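Local coordinates for protein adenosyl-chloride synthase (Thermotoga maritima, PDB 2ZBV) that binds adenosine between subunits and probably cleaves S-adenosyl-L-methionine, in the manner of SAM hydrolases and SAM-dependent halogenases, at residues 87-92 and 130-135; 172-177 and 253-258; 181-186 and 238-243. All coordinates share one frame; numbering follows the deposited sequence.

Contact 1 of 3, residues 87-92 and 130-135; sequences YFVAPD and DIFAPV
F132 reaches from the helix to the strand and meets V89, A90 and P91 in turn. Its CB starts 4.0 Å from V89 CG1. CG is anti to the carbonyl carbon (chi1 -65°), which sends the ring along the strand, past V89 and on to P91. CD1 lies 3.7 Å from V89 CG1, a methyl that sits near the ring plane, at its edge. One atom further out, CE1 is 3.5 Å from A90 C, and the tip CZ rests 3.6 Å from P91 N and 3.9 Å from P91 CD, the two side chains crossing at about a right angle. V89 does double duty: the same CG1, which is anti to its own backbone N, also lies 3.5 Å from the carbonyl F132 O and 4.1 Å from V135 CG1, one helical turn on. The contact is thus carried by apolar side chains and the strand backbone. The helix is irregular here, with a wide pi-type turn at 130-132 and a kink at P134, whose N has no bond to the preceding turn. Segment 130-135 of helix 127-140 runs antiparallel to strand 87-91 in this N-terminal domain, the axes of these segments 8.2 Å apart at their closest. P91 borders D68, an adenosine-binding residue. F132 also reaches L64 and V66 of strand 62-66 and A77 of strand 77-82, while A133 and P134 pack on helix 14-25.

Contact 2 of 3, residues 172-177 and 253-258; sequences GEVAIV and VKEGDE
G172 O approaches E258 CA at 3.6 Å in a CA-H...O contact, the first touch between the strand and the returning chain. At E173 the two backbones form an antiparallel non-hydrogen-bonded pair with E258, and E173 CA carries a second such contact, 3.4 Å to D257 O. V174 holds the middle with both ends of its backbone: V174 N donates to D257 O at 3.0 Å, and V174 O accepts from G256 N at 2.9 Å. Its side chain lies over the loop, CG1 against E255 CA, and CG2 pressed to 3.5 Å from V253 CG2, tighter than ordinary van der Waals contact. After V253 the loop makes a type II beta turn from K254 to D257, with G256 at its third position at a positive phi (101°); it delivers the chain into strand 258-262, which pairs with strand 169-177. The D257 carboxylate folds back on the turn, weakly bonded to K254 N and in a long salt bridge to K254 NZ. A175 and I176 both face S184, a classic beta bulge, and E255 CG passes 3.8 Å from I176 CA. Beyond the bulge, V177 N donates to E255 OE2 at 3.0 Å, meeting the anti side of the carboxylate 29° out of its plane. This oxygen also has a weak, long ion pair with K45, while E255 OE1 lies close to E39.

Contact 3 of 3, residues 181-186 and 238-243; sequences GNVSTN and LEIAVN. With ADN (adenosine), chain F.
V183 and I240 are a hydrogen-bonded antiparallel pair, with V183 N to I240 O and I240 N to V183 O both at 2.8 Å, and S184 with E239 follows as a non-hydrogen-bonded pair. At T185, L238 O takes two donors, T185 N at 3.0 Å and T185 OG1 at 2.8 Å; the hydroxyl gets there by sitting between the backbone N and the carbonyl carbon (chi1 70°). T185 CG2 turns instead to I240 CD1, 3.9 Å away and nearly at right angles. E239, extended beyond CG, runs across the neighbouring strand until OE2 lies 3.5 Å from N182 CB, and a water joins OE2 to N182 O. The amide of N182 reads the Hoogsteen edge of adenine: ND2 donates almost straight (175°) to N7 at 3.1 Å, and OD1 accepts from N6, whose amino group also donates to V242 O at 3.0 Å. A second water ties N182 OD1 to V242 N; the base is thus held from the residue before strand 183-185 and from the end of strand 237-242. L244 N binds adenosine too, as do D7, D68 and T125 of a second subunit. S184 OG is bonded to D233. Strand 183-185 is flanked by strand 169-177 on its far edge, and strand 237-242 by strand 228-232; helix 247-251 packs on V183, I240 and V242, and T185 and I240 touch I259 of strand 258-262.

In the fold
Contact 1 comes first along the chain and belongs to the N-terminal domain, on the six-stranded mixed sheet. Contacts 2 and 3 follow in the C-terminal domain, on the far side of the chain's centre; their centres lie about 28 and 32 Å from that of contact 1, and neither touches it. Contact 3 is nested inside the loop that contact 2 closes. These two have centres about 9 Å apart and share one sheet through adjacent strands 169-177 and 183-185, joined by a probable hydrogen bond, A175 N to S184 O, 2.8 Å. Because adenosine sits between a C-terminal domain and the N-terminal domain of another subunit, the separated domains complete one another's pockets in the trimer.

Contact 1 of 3, residues 87-92 and 130-135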
ATOM      1  N   TYR A  87     -14.926  16.605  -9.880  1.00 23.38           N
ATOM      2  CA  TYR A  87     -14.574  16.150 -11.222  1.00 23.98           C
ATOM      3  C   TYR A  87     -14.100  14.698 -11.254  1.00 22.77           C
ATOM      4  O   TYR A  87     -13.374  14.257 -10.361  1.00 21.08           O
ATOM      5  CB  TYR A  87     -13.499  17.070 -11.794  1.00 24.29           C
ATOM      6  CG  TYR A  87     -13.953  18.511 -11.885  1.00 30.47           C
ATOM      7  CD1 TYR A  87     -14.728  18.952 -12.960  1.00 32.42           C
ATOM      8  CD2 TYR A  87     -13.640  19.427 -10.879  1.00 31.61           C
ATOM      9  CE1 TYR A  87     -15.182  20.274 -13.033  1.00 35.53           C
ATOM     10  CE2 TYR A  87     -14.090  20.751 -10.939  1.00 35.02           C
ATOM     11  CZ  TYR A  87     -14.861  21.167 -12.020  1.00 36.41           C
ATOM     12  OH  TYR A  87     -15.317  22.467 -12.083  1.00 37.87           O
ATOM     13  N   PHE A  88     -14.516  13.972 -12.295  1.00 22.53           N
ATOM     14  CA  PHE A  88     -14.160  12.561 -12.460  1.00 21.12           C
ATOM     15  C   PHE A  88     -13.607  12.248 -13.839  1.00 20.96           C
ATOM     16  O   PHE A  88     -14.303  12.381 -14.844  1.00 22.39           O
ATOM     17  CB  PHE A  88     -15.379  11.679 -12.212  1.00 18.56           C
ATOM     18  CG  PHE A  88     -15.990  11.868 -10.857  1.00 21.08           C
ATOM     19  CD1 PHE A  88     -15.607  11.063  -9.786  1.00 18.39           C
ATOM     20  CD2 PHE A  88     -16.907  12.893 -10.634  1.00 18.71           C
ATOM     21  CE1 PHE A  88     -16.127  11.279  -8.504  1.00 21.10           C
ATOM     22  CE2 PHE A  88     -17.435  13.117  -9.354  1.00 19.18           C
ATOM     23  CZ  PHE A  88     -17.043  12.310  -8.290  1.00 20.89           C
ATOM     24  N   VAL A  89     -12.347  11.832 -13.862  1.00 17.69           N
ATOM     25  CA  VAL A  89     -11.650  11.457 -15.082  1.00 17.94           C
ATOM     26  C   VAL A  89     -11.692   9.930 -15.123  1.00 20.43           C
ATOM     27  O   VAL A  89     -11.072   9.267 -14.284  1.00 18.76           O
ATOM     28  CB  VAL A  89     -10.194  11.936 -15.028  1.00 17.44           C
ATOM     29  CG1 VAL A  89      -9.453  11.532 -16.305  1.00 18.56           C
ATOM     30  CG2 VAL A  89     -10.166  13.447 -14.823  1.00 17.65           C
ATOM     31  N   ALA A  90     -12.420   9.372 -16.087  1.00 21.06           N
ATOM     32  CA  ALA A  90     -12.558   7.923 -16.165  1.00 22.40           C
ATOM     33  C   ALA A  90     -13.076   7.385 -17.497  1.00 22.76           C
ATOM     34  O   ALA A  90     -13.501   8.142 -18.375  1.00 22.72           O
ATOM     35  CB  ALA A  90     -13.486   7.458 -15.054  1.00 23.00           C
ATOM     36  N   PRO A  91     -13.024   6.055 -17.668  1.00 22.33           N
ATOM     37  CA  PRO A  91     -13.521   5.462 -18.909  1.00 21.49           C
ATOM     38  C   PRO A  91     -15.041   5.444 -18.822  1.00 22.80           C
ATOM     39  O   PRO A  91     -15.607   5.375 -17.726  1.00 20.30           O
ATOM     40  CB  PRO A  91     -12.920   4.056 -18.884  1.00 22.23           C
ATOM     41  CG  PRO A  91     -12.842   3.749 -17.415  1.00 21.41           C
ATOM     42  CD  PRO A  91     -12.302   5.052 -16.861  1.00 21.99           C
ATOM     43  N   ASP A  92     -15.701   5.519 -19.971  1.00 23.11           N
ATOM     44  CA  ASP A  92     -17.160   5.503 -20.018  1.00 24.89           C
ATOM     45  C   ASP A  92     -17.661   4.052 -19.959  1.00 24.56           C
ATOM     46  O   ASP A  92     -18.250   3.553 -20.916  1.00 24.37           O
ATOM     47  CB  ASP A  92     -17.638   6.190 -21.310  1.00 25.95           C
ATOM     48  CG  ASP A  92     -19.150   6.207 -21.443  1.00 29.88           C
ATOM     49  OD1 ASP A  92     -19.840   6.450 -20.428  1.00 29.92           O
ATOM     50  OD2 ASP A  92     -19.651   5.987 -22.567  1.00 32.20           O
ATOM     51  N   ASP A 130      -1.165   7.289 -19.978  1.00 19.16           N
ATOM     52  CA  ASP A 130      -1.031   8.155 -21.141  1.00 22.19           C
ATOM     53  C   ASP A 130      -2.118   9.173 -21.417  1.00 21.48           C
ATOM     54  O   ASP A 130      -1.865  10.164 -22.107  1.00 19.60           O
ATOM     55  CB  ASP A 130      -0.831   7.293 -22.390  1.00 21.62           C
ATOM     56  CG  ASP A 130       0.349   6.354 -22.258  1.00 23.69           C
ATOM     57  OD1 ASP A 130       1.297   6.704 -21.522  1.00 24.36           O
ATOM     58  OD2 ASP A 130       0.335   5.276 -22.896  1.00 21.63           O
ATOM     59  N   ILE A 131      -3.311   8.940 -20.883  1.00 20.89           N
ATOM     60  CA  ILE A 131      -4.430   9.841 -21.121  1.00 20.95           C
ATOM     61  C   ILE A 131      -5.143  10.339 -19.861  1.00 22.57           C
ATOM     62  O   ILE A 131      -5.300  11.545 -19.668  1.00 20.28           O
ATOM     63  CB  ILE A 131      -5.480   9.170 -22.030  1.00 21.35           C
ATOM     64  CG1 ILE A 131      -4.836   8.751 -23.360  1.00 24.34           C
ATOM     65  CG2 ILE A 131      -6.655  10.125 -22.259  1.00 21.93           C
ATOM     66  CD1 ILE A 131      -5.805   8.067 -24.340  1.00 23.14           C
ATOM     67  N   PHE A 132      -5.581   9.411 -19.013  1.00 20.91           N
ATOM     68  CA  PHE A 132      -6.308   9.779 -17.799  1.00 18.86           C
ATOM     69  C   PHE A 132      -5.519  10.555 -16.760  1.00 19.53           C
ATOM     70  O   PHE A 132      -5.967  11.609 -16.301  1.00 18.78           O
ATOM     71  CB  PHE A 132      -6.912   8.530 -17.144  1.00 18.45           C
ATOM     72  CG  PHE A 132      -7.966   7.859 -17.980  1.00 20.54           C
ATOM     73  CD1 PHE A 132      -9.079   8.572 -18.421  1.00 18.76           C
ATOM     74  CD2 PHE A 132      -7.851   6.514 -18.319  1.00 20.90           C
ATOM     75  CE1 PHE A 132     -10.061   7.957 -19.190  1.00 19.98           C
ATOM     76  CE2 PHE A 132      -8.829   5.884 -19.091  1.00 21.84           C
ATOM     77  CZ  PHE A 132      -9.935   6.603 -19.526  1.00 22.88           C
ATOM     78  N   ALA A 133      -4.352  10.040 -16.380  1.00 17.89           N
ATOM     79  CA  ALA A 133      -3.545  10.710 -15.367  1.00 18.17           C
ATOM     80  C   ALA A 133      -3.165  12.133 -15.771  1.00 20.02           C
ATOM     81  O   ALA A 133      -3.394  13.071 -15.017  1.00 20.68           O
ATOM     82  CB  ALA A 133      -2.286   9.886 -15.052  1.00 14.94           C
ATOM     83  N   PRO A 134      -2.584  12.314 -16.968  1.00 19.88           N
ATOM     84  CA  PRO A 134      -2.221  13.684 -17.345  1.00 20.03           C
ATOM     85  C   PRO A 134      -3.420  14.629 -17.424  1.00 21.11           C
ATOM     86  O   PRO A 134      -3.319  15.804 -17.059  1.00 21.95           O
ATOM     87  CB  PRO A 134      -1.496  13.498 -18.685  1.00 21.48           C
ATOM     88  CG  PRO A 134      -2.050  12.195 -19.220  1.00 21.89           C
ATOM     89  CD  PRO A 134      -2.122  11.345 -17.977  1.00 20.41           C
ATOM     90  N   VAL A 135      -4.557  14.121 -17.888  1.00 19.22           N
ATOM     91  CA  VAL A 135      -5.755  14.944 -17.968  1.00 20.08           C
ATOM     92  C   VAL A 135      -6.178  15.386 -16.565  1.00 21.90           C
ATOM     93  O   VAL A 135      -6.487  16.565 -16.340  1.00 21.59           O
ATOM     94  CB  VAL A 135      -6.904  14.183 -18.661  1.00 20.11           C
ATOM     95  CG1 VAL A 135      -8.236  14.875 -18.402  1.00 18.08           C
ATOM     96  CG2 VAL A 135      -6.638  14.134 -20.167  1.00 21.01           C
TER

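Contact 2 of 3, residues 172-177 and 253-258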
ATOM      1  N   GLY A 172     -31.741  -5.552  -0.832  1.00 34.95           N
ATOM      2  CA  GLY A 172     -30.585  -4.902  -1.415  1.00 33.21           C
ATOM      3  C   GLY A 172     -29.515  -5.901  -1.797  1.00 34.13           C
ATOM      4  O   GLY A 172     -29.798  -7.086  -1.992  1.00 33.90           O
ATOM      5  N   GLU A 173     -28.277  -5.425  -1.897  1.00 32.99           N
ATOM      6  CA  GLU A 173     -27.156  -6.280  -2.266  1.00 32.63           C
ATOM      7  C   GLU A 173     -25.918  -5.888  -1.478  1.00 29.22           C
ATOM      8  O   GLU A 173     -25.823  -4.769  -0.984  1.00 27.09           O
ATOM      9  CB  GLU A 173     -26.848  -6.123  -3.757  1.00 36.87           C
ATOM     10  CG  GLU A 173     -28.051  -6.302  -4.666  1.00 43.54           C
ATOM     11  CD  GLU A 173     -27.920  -5.517  -5.956  1.00 46.03           C
ATOM     12  OE1 GLU A 173     -26.989  -5.801  -6.738  1.00 48.59           O
ATOM     13  OE2 GLU A 173     -28.748  -4.608  -6.180  1.00 48.26           O
ATOM     14  N   VAL A 174     -24.975  -6.820  -1.374  1.00 29.49           N
ATOM     15  CA  VAL A 174     -23.710  -6.576  -0.691  1.00 28.54           C
ATOM     16  C   VAL A 174     -22.873  -5.736  -1.654  1.00 28.99           C
ATOM     17  O   VAL A 174     -22.595  -6.157  -2.782  1.00 27.70           O
ATOM     18  CB  VAL A 174     -22.959  -7.896  -0.404  1.00 29.30           C
ATOM     19  CG1 VAL A 174     -21.567  -7.599   0.150  1.00 29.45           C
ATOM     20  CG2 VAL A 174     -23.751  -8.744   0.588  1.00 29.61           C
ATOM     21  N   ALA A 175     -22.481  -4.549  -1.213  1.00 27.19           N
ATOM     22  CA  ALA A 175     -21.693  -3.653  -2.048  1.00 27.08           C
ATOM     23  C   ALA A 175     -20.188  -3.796  -1.824  1.00 28.61           C
ATOM     24  O   ALA A 175     -19.401  -3.799  -2.781  1.00 28.50           O
ATOM     25  CB  ALA A 175     -22.114  -2.212  -1.789  1.00 25.52           C
ATOM     26  N   ILE A 176     -19.792  -3.918  -0.561  1.00 25.98           N
ATOM     27  CA  ILE A 176     -18.379  -4.015  -0.217  1.00 25.39           C
ATOM     28  C   ILE A 176     -18.117  -4.850   1.025  1.00 25.03           C
ATOM     29  O   ILE A 176     -18.830  -4.732   2.022  1.00 23.72           O
ATOM     30  CB  ILE A 176     -17.787  -2.618   0.076  1.00 24.46           C
ATOM     31  CG1 ILE A 176     -17.971  -1.697  -1.132  1.00 24.17           C
ATOM     32  CG2 ILE A 176     -16.311  -2.746   0.462  1.00 25.81           C
ATOM     33  CD1 ILE A 176     -17.634  -0.253  -0.845  1.00 24.82           C
ATOM     34  N   VAL A 177     -17.096  -5.698   0.951  1.00 23.95           N
ATOM     35  CA  VAL A 177     -16.665  -6.500   2.098  1.00 24.20           C
ATOM     36  C   VAL A 177     -15.290  -5.901   2.399  1.00 24.91           C
ATOM     37  O   VAL A 177     -14.397  -5.961   1.545  1.00 24.69           O
ATOM     38  CB  VAL A 177     -16.494  -8.000   1.743  1.00 24.73           C
ATOM     39  CG1 VAL A 177     -15.823  -8.742   2.904  1.00 24.16           C
ATOM     40  CG2 VAL A 177     -17.858  -8.632   1.446  1.00 24.33           C
ATOM     41  N   VAL A 253     -21.059 -14.796   2.698  1.00 33.17           N
ATOM     42  CA  VAL A 253     -21.496 -13.948   1.604  1.00 32.29           C
ATOM     43  C   VAL A 253     -20.337 -13.250   0.912  1.00 33.41           C
ATOM     44  O   VAL A 253     -19.252 -13.110   1.475  1.00 32.78           O
ATOM     45  CB  VAL A 253     -22.488 -12.870   2.107  1.00 33.12           C
ATOM     46  CG1 VAL A 253     -21.784 -11.909   3.058  1.00 29.68           C
ATOM     47  CG2 VAL A 253     -23.071 -12.117   0.940  1.00 33.36           C
ATOM     48  N   LYS A 254     -20.581 -12.816  -0.319  1.00 34.02           N
ATOM     49  CA  LYS A 254     -19.583 -12.110  -1.108  1.00 35.72           C
ATOM     50  C   LYS A 254     -20.268 -10.929  -1.776  1.00 35.55           C
ATOM     51  O   LYS A 254     -21.494 -10.849  -1.809  1.00 34.75           O
ATOM     52  CB  LYS A 254     -18.990 -13.036  -2.176  1.00 38.43           C
ATOM     53  CG  LYS A 254     -20.033 -13.650  -3.103  1.00 41.65           C
ATOM     54  CD  LYS A 254     -19.404 -14.608  -4.109  1.00 46.06           C
ATOM     55  CE  LYS A 254     -20.465 -15.291  -4.971  1.00 46.45           C
ATOM     56  NZ  LYS A 254     -21.386 -16.150  -4.168  1.00 48.01           N
ATOM     57  N   GLU A 255     -19.471 -10.014  -2.305  1.00 35.86           N
ATOM     58  CA  GLU A 255     -20.004  -8.844  -2.978  1.00 36.55           C
ATOM     59  C   GLU A 255     -20.918  -9.234  -4.137  1.00 37.27           C
ATOM     60  O   GLU A 255     -20.613 -10.145  -4.902  1.00 36.33           O
ATOM     61  CB  GLU A 255     -18.852  -7.976  -3.472  1.00 35.70           C
ATOM     62  CG  GLU A 255     -18.203  -7.183  -2.353  1.00 38.67           C
ATOM     63  CD  GLU A 255     -16.792  -6.734  -2.680  1.00 39.23           C
ATOM     64  OE1 GLU A 255     -16.503  -6.509  -3.874  1.00 42.91           O
ATOM     65  OE2 GLU A 255     -15.979  -6.590  -1.739  1.00 35.85           O
ATOM     66  N   GLY A 256     -22.047  -8.544  -4.246  1.00 37.20           N
ATOM     67  CA  GLY A 256     -22.994  -8.830  -5.308  1.00 37.06           C
ATOM     68  C   GLY A 256     -24.172  -9.667  -4.842  1.00 36.83           C
ATOM     69  O   GLY A 256     -25.254  -9.604  -5.427  1.00 37.01           O
ATOM     70  N   ASP A 257     -23.967 -10.447  -3.786  1.00 35.59           N
ATOM     71  CA  ASP A 257     -25.018 -11.305  -3.252  1.00 37.13           C
ATOM     72  C   ASP A 257     -26.225 -10.525  -2.745  1.00 36.78           C
ATOM     73  O   ASP A 257     -26.083  -9.481  -2.105  1.00 35.78           O
ATOM     74  CB  ASP A 257     -24.463 -12.172  -2.120  1.00 38.78           C
ATOM     75  CG  ASP A 257     -23.507 -13.238  -2.613  1.00 40.20           C
ATOM     76  OD1 ASP A 257     -23.121 -13.186  -3.800  1.00 42.85           O
ATOM     77  OD2 ASP A 257     -23.135 -14.123  -1.813  1.00 41.54           O
ATOM     78  N   GLU A 258     -27.413 -11.041  -3.042  1.00 37.21           N
ATOM     79  CA  GLU A 258     -28.654 -10.412  -2.609  1.00 38.44           C
ATOM     80  C   GLU A 258     -28.764 -10.547  -1.101  1.00 36.39           C
ATOM     81  O   GLU A 258     -28.403 -11.573  -0.536  1.00 35.92           O
ATOM     82  CB  GLU A 258     -29.867 -11.092  -3.251  1.00 40.64           C
ATOM     83  CG  GLU A 258     -30.014 -10.872  -4.747  1.00 46.98           C
ATOM     84  CD  GLU A 258     -31.310 -11.455  -5.296  1.00 50.66           C
ATOM     85  OE1 GLU A 258     -31.562 -11.313  -6.513  1.00 53.07           O
ATOM     86  OE2 GLU A 258     -32.077 -12.055  -4.513  1.00 51.70           O
TER

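Contact 3 of 3, residues 181-186 and 238-243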
ATOM      1  N   GLY A 181     -13.940  -7.914   7.188  1.00 19.93           N
ATOM      2  CA  GLY A 181     -14.961  -8.887   6.859  1.00 20.04           C
ATOM      3  C   GLY A 181     -16.330  -8.268   7.074  1.00 20.78           C
ATOM      4  O   GLY A 181     -17.356  -8.946   6.998  1.00 20.55           O
ATOM      5  N   ASN A 182     -16.345  -6.973   7.361  1.00 18.65           N
ATOM      6  CA  ASN A 182     -17.603  -6.281   7.555  1.00 20.71           C
ATOM      7  C   ASN A 182     -18.302  -6.290   6.203  1.00 21.52           C
ATOM      8  O   ASN A 182     -17.660  -6.125   5.161  1.00 20.50           O
ATOM      9  CB  ASN A 182     -17.362  -4.853   8.043  1.00 18.79           C
ATOM     10  CG  ASN A 182     -16.734  -4.816   9.428  1.00 21.96           C
ATOM     11  OD1 ASN A 182     -17.052  -5.646  10.285  1.00 20.66           O
ATOM     12  ND2 ASN A 182     -15.854  -3.845   9.662  1.00 18.21           N
ATOM     13  N   VAL A 183     -19.613  -6.498   6.230  1.00 20.28           N
ATOM     14  CA  VAL A 183     -20.416  -6.579   5.016  1.00 21.19           C
ATOM     15  C   VAL A 183     -21.279  -5.333   4.816  1.00 21.69           C
ATOM     16  O   VAL A 183     -22.333  -5.202   5.429  1.00 21.73           O
ATOM     17  CB  VAL A 183     -21.328  -7.833   5.074  1.00 22.51           C
ATOM     18  CG1 VAL A 183     -22.255  -7.887   3.866  1.00 23.69           C
ATOM     19  CG2 VAL A 183     -20.466  -9.090   5.134  1.00 21.63           C
ATOM     20  N   SER A 184     -20.832  -4.416   3.966  1.00 20.05           N
ATOM     21  CA  SER A 184     -21.610  -3.209   3.717  1.00 22.47           C
ATOM     22  C   SER A 184     -22.513  -3.382   2.499  1.00 23.06           C
ATOM     23  O   SER A 184     -22.064  -3.813   1.437  1.00 21.81           O
ATOM     24  CB  SER A 184     -20.705  -2.005   3.504  1.00 21.80           C
ATOM     25  OG  SER A 184     -21.498  -0.847   3.315  1.00 25.84           O
ATOM     26  N   THR A 185     -23.789  -3.041   2.664  1.00 24.02           N
ATOM     27  CA  THR A 185     -24.764  -3.174   1.586  1.00 24.70           C
ATOM     28  C   THR A 185     -24.930  -1.853   0.847  1.00 26.07           C
ATOM     29  O   THR A 185     -24.252  -0.871   1.151  1.00 25.62           O
ATOM     30  CB  THR A 185     -26.151  -3.591   2.130  1.00 23.42           C
ATOM     31  OG1 THR A 185     -26.727  -2.497   2.851  1.00 22.40           O
ATOM     32  CG2 THR A 185     -26.024  -4.781   3.068  1.00 22.23           C
ATOM     33  N   ASN A 186     -25.837  -1.843  -0.124  1.00 26.78           N
ATOM     34  CA  ASN A 186     -26.117  -0.645  -0.900  1.00 28.68           C
ATOM     35  C   ASN A 186     -27.413  -0.043  -0.371  1.00 28.76           C
ATOM     36  O   ASN A 186     -28.020   0.814  -1.004  1.00 28.94           O
ATOM     37  CB  ASN A 186     -26.258  -0.999  -2.383  1.00 31.54           C
ATOM     38  CG  ASN A 186     -27.461  -1.875  -2.664  1.00 32.61           C
ATOM     39  OD1 ASN A 186     -27.893  -2.654  -1.811  1.00 32.77           O
ATOM     40  ND2 ASN A 186     -28.003  -1.763  -3.876  1.00 34.53           N
ATOM     41  N   LEU A 238     -26.199   0.653   5.435  1.00 22.02           N
ATOM     42  CA  LEU A 238     -26.448  -0.425   6.373  1.00 21.82           C
ATOM     43  C   LEU A 238     -25.354  -1.466   6.189  1.00 20.09           C
ATOM     44  O   LEU A 238     -25.130  -1.964   5.080  1.00 17.59           O
ATOM     45  CB  LEU A 238     -27.824  -1.053   6.124  1.00 20.60           C
ATOM     46  CG  LEU A 238     -28.217  -2.144   7.130  1.00 23.19           C
ATOM     47  CD1 LEU A 238     -29.734  -2.219   7.242  1.00 22.37           C
ATOM     48  CD2 LEU A 238     -27.627  -3.482   6.705  1.00 20.13           C
ATOM     49  N   GLU A 239     -24.674  -1.780   7.283  1.00 19.13           N
ATOM     50  CA  GLU A 239     -23.591  -2.754   7.269  1.00 19.55           C
ATOM     51  C   GLU A 239     -23.832  -3.843   8.311  1.00 19.97           C
ATOM     52  O   GLU A 239     -24.421  -3.593   9.370  1.00 17.81           O
ATOM     53  CB  GLU A 239     -22.263  -2.042   7.560  1.00 21.36           C
ATOM     54  CG  GLU A 239     -21.033  -2.947   7.636  1.00 21.25           C
ATOM     55  CD  GLU A 239     -19.747  -2.148   7.834  1.00 25.64           C
ATOM     56  OE1 GLU A 239     -19.491  -1.680   8.964  1.00 26.74           O
ATOM     57  OE2 GLU A 239     -19.000  -1.975   6.851  1.00 27.83           O
ATOM     58  N   ILE A 240     -23.401  -5.060   7.996  1.00 20.42           N
ATOM     59  CA  ILE A 240     -23.536  -6.171   8.927  1.00 21.17           C
ATOM     60  C   ILE A 240     -22.125  -6.514   9.374  1.00 20.91           C
ATOM     61  O   ILE A 240     -21.236  -6.711   8.546  1.00 18.54           O
ATOM     62  CB  ILE A 240     -24.175  -7.425   8.276  1.00 22.80           C
ATOM     63  CG1 ILE A 240     -25.602  -7.118   7.824  1.00 25.14           C
ATOM     64  CG2 ILE A 240     -24.203  -8.581   9.275  1.00 22.36           C
ATOM     65  CD1 ILE A 240     -25.702  -6.738   6.370  1.00 28.04           C
ATOM     66  N   ALA A 241     -21.916  -6.571  10.684  1.00 19.17           N
ATOM     67  CA  ALA A 241     -20.600  -6.892  11.220  1.00 19.73           C
ATOM     68  C   ALA A 241     -20.692  -7.908  12.348  1.00 19.67           C
ATOM     69  O   ALA A 241     -21.764  -8.141  12.899  1.00 19.63           O
ATOM     70  CB  ALA A 241     -19.925  -5.627  11.735  1.00 19.38           C
ATOM     71  N   VAL A 242     -19.562  -8.528  12.658  1.00 18.09           N
ATOM     72  CA  VAL A 242     -19.473  -9.473  13.767  1.00 19.93           C
ATOM     73  C   VAL A 242     -18.455  -8.805  14.677  1.00 19.60           C
ATOM     74  O   VAL A 242     -17.344  -8.485  14.243  1.00 20.46           O
ATOM     75  CB  VAL A 242     -18.931 -10.862  13.321  1.00 20.07           C
ATOM     76  CG1 VAL A 242     -18.591 -11.713  14.537  1.00 21.51           C
ATOM     77  CG2 VAL A 242     -19.974 -11.579  12.462  1.00 19.03           C
ATOM     78  N   ASN A 243     -18.834  -8.564  15.926  1.00 18.73           N
ATOM     79  CA  ASN A 243     -17.928  -7.920  16.858  1.00 20.59           C
ATOM     80  C   ASN A 243     -16.650  -8.729  17.034  1.00 22.31           C
ATOM     81  O   ASN A 243     -16.680  -9.862  17.516  1.00 22.94           O
ATOM     82  CB  ASN A 243     -18.612  -7.710  18.208  1.00 20.81           C
ATOM     83  CG  ASN A 243     -17.705  -7.045  19.206  1.00 21.71           C
ATOM     84  OD1 ASN A 243     -16.847  -6.250  18.832  1.00 22.74           O
ATOM     85  ND2 ASN A 243     -17.888  -7.356  20.485  1.00 23.80           N
TER
HETATM   86  O5' ADN F 503     -12.915   2.808  13.330  1.00 24.65           O
HETATM   87  C5' ADN F 503     -11.822   2.031  12.861  1.00 21.15           C
HETATM   88  C4' ADN F 503     -11.625   0.856  13.810  1.00 20.63           C
HETATM   89  O4' ADN F 503     -12.792  -0.005  13.834  1.00 20.47           O
HETATM   90  C3' ADN F 503     -10.440  -0.043  13.397  1.00 17.99           C
HETATM   91  O3' ADN F 503      -9.251   0.380  14.042  1.00 16.29           O
HETATM   92  C2' ADN F 503     -10.905  -1.473  13.791  1.00 18.79           C
HETATM   93  O2' ADN F 503     -10.033  -2.070  14.769  1.00 18.96           O
HETATM   94  C1' ADN F 503     -12.334  -1.295  14.323  1.00 19.10           C
HETATM   95  N9  ADN F 503     -13.212  -2.355  13.806  1.00 21.96           N
HETATM   96  C8  ADN F 503     -13.583  -2.535  12.494  1.00 19.42           C
HETATM   97  N7  ADN F 503     -14.360  -3.568  12.385  1.00 21.12           N
HETATM   98  C5  ADN F 503     -14.545  -4.123  13.603  1.00 19.57           C
HETATM   99  C6  ADN F 503     -15.274  -5.246  14.099  1.00 20.93           C
HETATM  100  N6  ADN F 503     -16.004  -6.039  13.241  1.00 19.53           N
HETATM  101  N1  ADN F 503     -15.233  -5.516  15.423  1.00 18.91           N
HETATM  102  C2  ADN F 503     -14.527  -4.755  16.270  1.00 18.40           C
HETATM  103  N3  ADN F 503     -13.831  -3.696  15.843  1.00 20.47           N
HETATM  104  C4  ADN F 503     -13.813  -3.350  14.536  1.00 20.21           C
HETATM  105  O   HOH W   1     -17.340  -8.368  10.750  1.00 18.19           O
HETATM  106  O   HOH W   2     -17.546  -3.072   4.551  1.00 29.15           O